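Local coordinates for NS3-like protein (Alongshan virus, PDB 6M40) that probably couples hydrolysis of ATP and other nucleoside triphosphates to RNA unwinding, as the helicase part of a flavivirus-like NS3 protein, at residues L358-E371 with L377-R391. Residues are numbered along the deposited sequence; the frame is centred on the assembly and turned at random.
Sequences LQPSKDQVYRWLTE and LTEAMAIYSAEGGRR
Leu377 lies across the indole of Trp368 and shows how two short helices, 362-371 and 377-383, can join through one aromatic face. CB of Leu377 sits 3.7 Å from the centroid of the six-membered ring of Trp368, only 6° off the normal, a CH-pi contact over the centre. With CG of Trp368 anti to the backbone N, the ring also brings CD1 to 3.5 Å from CB of Ala380. Cys336 of helix 328-339 touches both Trp368 and Leu377, while His124 meets the indole. The apolar seam continues at Pro360, whose CB packs 4.0 Å from SE of Met381 (selenomethionine). Both helices belong to the mainly helical region that follows the two sheet-bearing domains, consistent with the third domain of flavivirus NS3 helicases; Leu369 rests on Leu97 of helix 93-102.

A second CH-pi contact reverses the roles: CB of Arg367 stands over the Tyr384 ring, 3.6 Å from its centroid, and CG1 of Ile383 covers the opposite face. Bends at chi2 and chi3 fold the arginine back, so that CE1 of Tyr384 lies over one face of the guanidinium, near its rim, beside NH2, the two planes inclined to each other, and NH1 approaches the carbonyl of Gly388.

Polar contacts gather at the start of helix 362-371. Gln364 reaches out in extended form and its NE2 donates to Tyr384 O (3.1 Å, 158°), the donor tilted 33° from the carbonyl plane. Its OE1 accepts from the N of Ser361, the N-cap residue, on a lone pair in the carbonyl plane. Across the contact, OG of Ser361 lies 2.8 Å from Ala386 O, in the type I turn 385-388.

The chemistry thus combines one directional amide bond with two ring faces met by aliphatic CB atoms, which probably limits how the helices can shift.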
# COMPACT_ATOMS: atom_id res chain seq x y z
N LEU A 358 13.26 15.67 -13.79
CA LEU A 358 12.30 16.17 -12.80
C LEU A 358 13.01 16.24 -11.46
O LEU A 358 13.44 15.22 -10.92
CB LEU A 358 11.08 15.26 -12.74
CG LEU A 358 10.44 14.94 -14.09
CD1 LEU A 358 9.56 13.70 -13.98
CD2 LEU A 358 9.66 16.12 -14.61
N GLN A 359 13.13 17.45 -10.92
CA GLN A 359 13.83 17.68 -9.67
C GLN A 359 13.05 18.71 -8.87
O GLN A 359 13.30 19.92 -8.97
CB GLN A 359 15.25 18.18 -9.92
CG GLN A 359 16.04 17.39 -10.92
CD GLN A 359 17.39 18.03 -11.18
OE1 GLN A 359 17.94 18.70 -10.31
NE2 GLN A 359 17.91 17.85 -12.38
N PRO A 360 12.07 18.27 -8.09
CA PRO A 360 11.35 19.20 -7.23
C PRO A 360 12.24 19.70 -6.10
O PRO A 360 13.30 19.14 -5.81
CB PRO A 360 10.17 18.37 -6.70
CG PRO A 360 10.67 16.96 -6.75
CD PRO A 360 11.60 16.88 -7.93
N SER A 361 11.81 20.78 -5.49
CA SER A 361 12.51 21.39 -4.37
C SER A 361 11.87 20.95 -3.07
O SER A 361 10.70 20.55 -3.04
CB SER A 361 12.49 22.91 -4.50
OG SER A 361 11.21 23.33 -4.94
N LYS A 362 12.65 21.01 -2.00
CA LYS A 362 12.19 20.62 -0.68
C LYS A 362 10.74 21.06 -0.45
O LYS A 362 9.91 20.27 0.02
CB LYS A 362 13.12 21.20 0.39
CG LYS A 362 12.87 20.72 1.81
CD LYS A 362 13.92 21.28 2.79
CE LYS A 362 13.64 20.81 4.21
NZ LYS A 362 14.15 21.72 5.27
N ASP A 363 10.39 22.29 -0.83
CA ASP A 363 9.06 22.80 -0.52
C ASP A 363 8.00 22.33 -1.51
O ASP A 363 6.86 22.10 -1.12
CB ASP A 363 9.06 24.33 -0.44
CG ASP A 363 10.22 24.97 -1.16
OD1 ASP A 363 10.49 24.58 -2.30
OD2 ASP A 363 10.85 25.87 -0.58
N GLN A 364 8.34 22.18 -2.79
CA GLN A 364 7.39 21.56 -3.69
C GLN A 364 6.97 20.18 -3.21
O GLN A 364 5.82 19.79 -3.44
CB GLN A 364 7.95 21.43 -5.10
CG GLN A 364 8.28 22.74 -5.79
CD GLN A 364 8.78 22.52 -7.21
OE1 GLN A 364 9.90 22.06 -7.41
NE2 GLN A 364 7.94 22.82 -8.19
N VAL A 365 7.86 19.42 -2.55
CA VAL A 365 7.44 18.11 -2.08
C VAL A 365 6.76 18.22 -0.72
O VAL A 365 5.89 17.41 -0.41
CB VAL A 365 8.60 17.09 -2.07
CG1 VAL A 365 9.50 17.23 -3.31
CG2 VAL A 365 9.44 17.15 -0.78
N TYR A 366 7.07 19.25 0.08
CA TYR A 366 6.30 19.53 1.28
C TYR A 366 4.86 19.86 0.91
O TYR A 366 3.91 19.26 1.43
CB TYR A 366 6.91 20.68 2.06
CG TYR A 366 7.88 20.25 3.16
CD1 TYR A 366 8.13 18.90 3.42
CD2 TYR A 366 8.50 21.19 3.96
CE1 TYR A 366 8.98 18.52 4.44
CE2 TYR A 366 9.36 20.81 4.98
CZ TYR A 366 9.59 19.47 5.21
OH TYR A 366 10.45 19.12 6.23
N ARG A 367 4.67 20.83 0.01
CA ARG A 367 3.29 21.20 -0.34
C ARG A 367 2.47 19.98 -0.84
O ARG A 367 1.25 19.86 -0.60
CB ARG A 367 3.30 22.34 -1.36
CG ARG A 367 3.92 23.64 -0.77
CD ARG A 367 3.18 24.03 0.55
NE ARG A 367 1.75 24.21 0.28
CZ ARG A 367 1.23 25.33 -0.22
NH1 ARG A 367 2.06 26.37 -0.50
NH2 ARG A 367 -0.10 25.41 -0.47
N TRP A 368 3.13 19.11 -1.60
CA TRP A 368 2.49 17.89 -2.05
C TRP A 368 2.14 16.99 -0.88
O TRP A 368 1.02 16.47 -0.79
CB TRP A 368 3.40 17.17 -3.03
CG TRP A 368 2.84 15.97 -3.68
CD1 TRP A 368 1.74 15.91 -4.47
CD2 TRP A 368 3.38 14.64 -3.64
NE1 TRP A 368 1.55 14.62 -4.92
CE2 TRP A 368 2.54 13.83 -4.41
CE3 TRP A 368 4.49 14.06 -3.01
CZ2 TRP A 368 2.77 12.47 -4.58
CZ3 TRP A 368 4.71 12.70 -3.17
CH2 TRP A 368 3.86 11.92 -3.96
N LEU A 369 3.09 16.78 0.02
CA LEU A 369 2.93 15.83 1.10
C LEU A 369 2.02 16.34 2.20
O LEU A 369 1.50 15.53 2.98
CB LEU A 369 4.31 15.48 1.67
CG LEU A 369 5.15 14.58 0.75
CD1 LEU A 369 6.44 14.21 1.45
CD2 LEU A 369 4.40 13.33 0.34
N THR A 370 1.77 17.66 2.27
CA THR A 370 1.05 18.26 3.39
C THR A 370 -0.34 18.81 3.06
O THR A 370 -1.24 18.70 3.89
CB THR A 370 1.88 19.36 4.04
OG1 THR A 370 2.50 20.15 3.02
CG2 THR A 370 2.96 18.78 4.93
N GLU A 371 -0.55 19.40 1.88
CA GLU A 371 -1.92 19.77 1.48
C GLU A 371 -2.64 18.64 0.77
O GLU A 371 -3.87 18.68 0.67
CB GLU A 371 -1.89 21.02 0.59
CG GLU A 371 -1.39 22.27 1.28
CD GLU A 371 -2.21 22.63 2.50
OE1 GLU A 371 -3.45 22.50 2.45
OE2 GLU A 371 -1.62 23.05 3.52
N LEU A 377 3.13 13.81 -7.85
CA LEU A 377 4.13 14.82 -7.56
C LEU A 377 4.47 15.61 -8.81
O LEU A 377 4.74 16.82 -8.72
CB LEU A 377 5.38 14.15 -6.98
CG LEU A 377 6.61 14.98 -6.63
CD1 LEU A 377 6.27 16.17 -5.76
CD2 LEU A 377 7.63 14.09 -5.94
N THR A 378 4.43 14.97 -9.97
CA THR A 378 4.68 15.69 -11.22
C THR A 378 3.71 16.86 -11.38
O THR A 378 4.12 17.95 -11.78
CB THR A 378 4.58 14.74 -12.41
OG1 THR A 378 3.21 14.34 -12.58
CG2 THR A 378 5.43 13.50 -12.19
N GLU A 379 2.43 16.65 -11.07
CA GLU A 379 1.48 17.74 -11.21
C GLU A 379 1.62 18.77 -10.10
O GLU A 379 1.34 19.95 -10.31
CB GLU A 379 0.04 17.21 -11.26
CG GLU A 379 -1.00 18.31 -11.51
CD GLU A 379 -2.42 17.77 -11.69
OE1 GLU A 379 -2.67 16.58 -11.40
OE2 GLU A 379 -3.29 18.56 -12.13
N ALA A 380 2.06 18.34 -8.91
CA ALA A 380 2.31 19.30 -7.84
C ALA A 380 3.35 20.33 -8.25
O ALA A 380 3.32 21.47 -7.77
CB ALA A 380 2.78 18.56 -6.58
N MSE A 381 4.29 19.94 -9.11
CA MSE A 381 5.33 20.84 -9.60
C MSE A 381 4.73 21.87 -10.55
O MSE A 381 5.28 22.97 -10.73
CB MSE A 381 6.45 20.03 -10.29
CG MSE A 381 7.19 19.12 -9.34
SE MSE A 381 8.41 17.84 -10.25
CE MSE A 381 9.55 19.13 -11.19
N ALA A 382 3.60 21.53 -11.16
CA ALA A 382 2.93 22.50 -12.01
C ALA A 382 2.20 23.57 -11.20
O ALA A 382 2.12 24.72 -11.64
CB ALA A 382 1.95 21.80 -12.96
N ILE A 383 1.67 23.23 -10.02
CA ILE A 383 0.83 24.17 -9.30
C ILE A 383 1.60 24.90 -8.20
O ILE A 383 1.25 26.02 -7.85
CB ILE A 383 -0.42 23.48 -8.70
CG1 ILE A 383 -0.05 22.69 -7.44
CG2 ILE A 383 -1.09 22.55 -9.70
CD1 ILE A 383 -1.17 21.79 -6.93
N TYR A 384 2.61 24.26 -7.63
CA TYR A 384 3.44 24.91 -6.62
C TYR A 384 4.75 25.35 -7.24
O TYR A 384 5.39 24.58 -7.97
CB TYR A 384 3.69 23.98 -5.43
CG TYR A 384 2.40 23.52 -4.76
CD1 TYR A 384 1.50 24.43 -4.22
CD2 TYR A 384 2.09 22.18 -4.67
CE1 TYR A 384 0.32 24.01 -3.63
CE2 TYR A 384 0.93 21.74 -4.08
CZ TYR A 384 0.05 22.66 -3.56
OH TYR A 384 -1.11 22.22 -2.96
N SER A 385 5.12 26.60 -6.98
CA SER A 385 6.36 27.15 -7.51
C SER A 385 7.55 26.43 -6.88
O SER A 385 7.42 25.52 -6.05
CB SER A 385 6.43 28.64 -7.23
OG SER A 385 6.64 28.85 -5.84
N ALA A 386 8.75 26.87 -7.28
CA ALA A 386 9.96 26.33 -6.66
C ALA A 386 10.08 26.71 -5.19
O ALA A 386 10.79 26.04 -4.43
CB ALA A 386 11.20 26.81 -7.41
N GLU A 387 9.42 27.79 -4.78
CA GLU A 387 9.48 28.25 -3.40
C GLU A 387 8.28 27.78 -2.58
O GLU A 387 8.16 28.14 -1.40
CB GLU A 387 9.60 29.78 -3.38
CG GLU A 387 10.98 30.32 -3.83
CD GLU A 387 11.34 30.05 -5.29
OE1 GLU A 387 12.46 29.56 -5.55
OE2 GLU A 387 10.53 30.35 -6.18
N GLY A 388 7.39 26.99 -3.18
CA GLY A 388 6.29 26.38 -2.47
C GLY A 388 5.01 27.16 -2.52
O GLY A 388 3.99 26.69 -1.98
N GLY A 389 5.00 28.34 -3.13
CA GLY A 389 3.80 29.12 -3.21
C GLY A 389 2.94 28.75 -4.41
O GLY A 389 3.42 28.22 -5.41
N ARG A 390 1.65 29.04 -4.28
CA ARG A 390 0.71 28.78 -5.35
C ARG A 390 1.03 29.63 -6.58
O ARG A 390 1.36 30.81 -6.47
CB ARG A 390 -0.71 29.06 -4.88
CG ARG A 390 -1.46 27.84 -4.36
CD ARG A 390 -2.22 27.19 -5.49
NE ARG A 390 -3.08 26.11 -5.05
CZ ARG A 390 -3.84 25.38 -5.86
NH1 ARG A 390 -3.83 25.63 -7.16
NH2 ARG A 390 -4.60 24.41 -5.39
N ARG A 391 0.91 29.01 -7.75
CA ARG A 391 1.18 29.66 -9.02
C ARG A 391 -0.12 30.15 -9.64
O ARG A 391 -1.19 29.59 -9.42
CB ARG A 391 1.86 28.68 -9.98
CG ARG A 391 3.35 28.81 -10.06
CD ARG A 391 3.96 27.57 -10.69
NE ARG A 391 5.41 27.70 -10.83
CZ ARG A 391 6.25 26.68 -10.90
NH1 ARG A 391 5.80 25.44 -10.82
NH2 ARG A 391 7.55 26.91 -11.01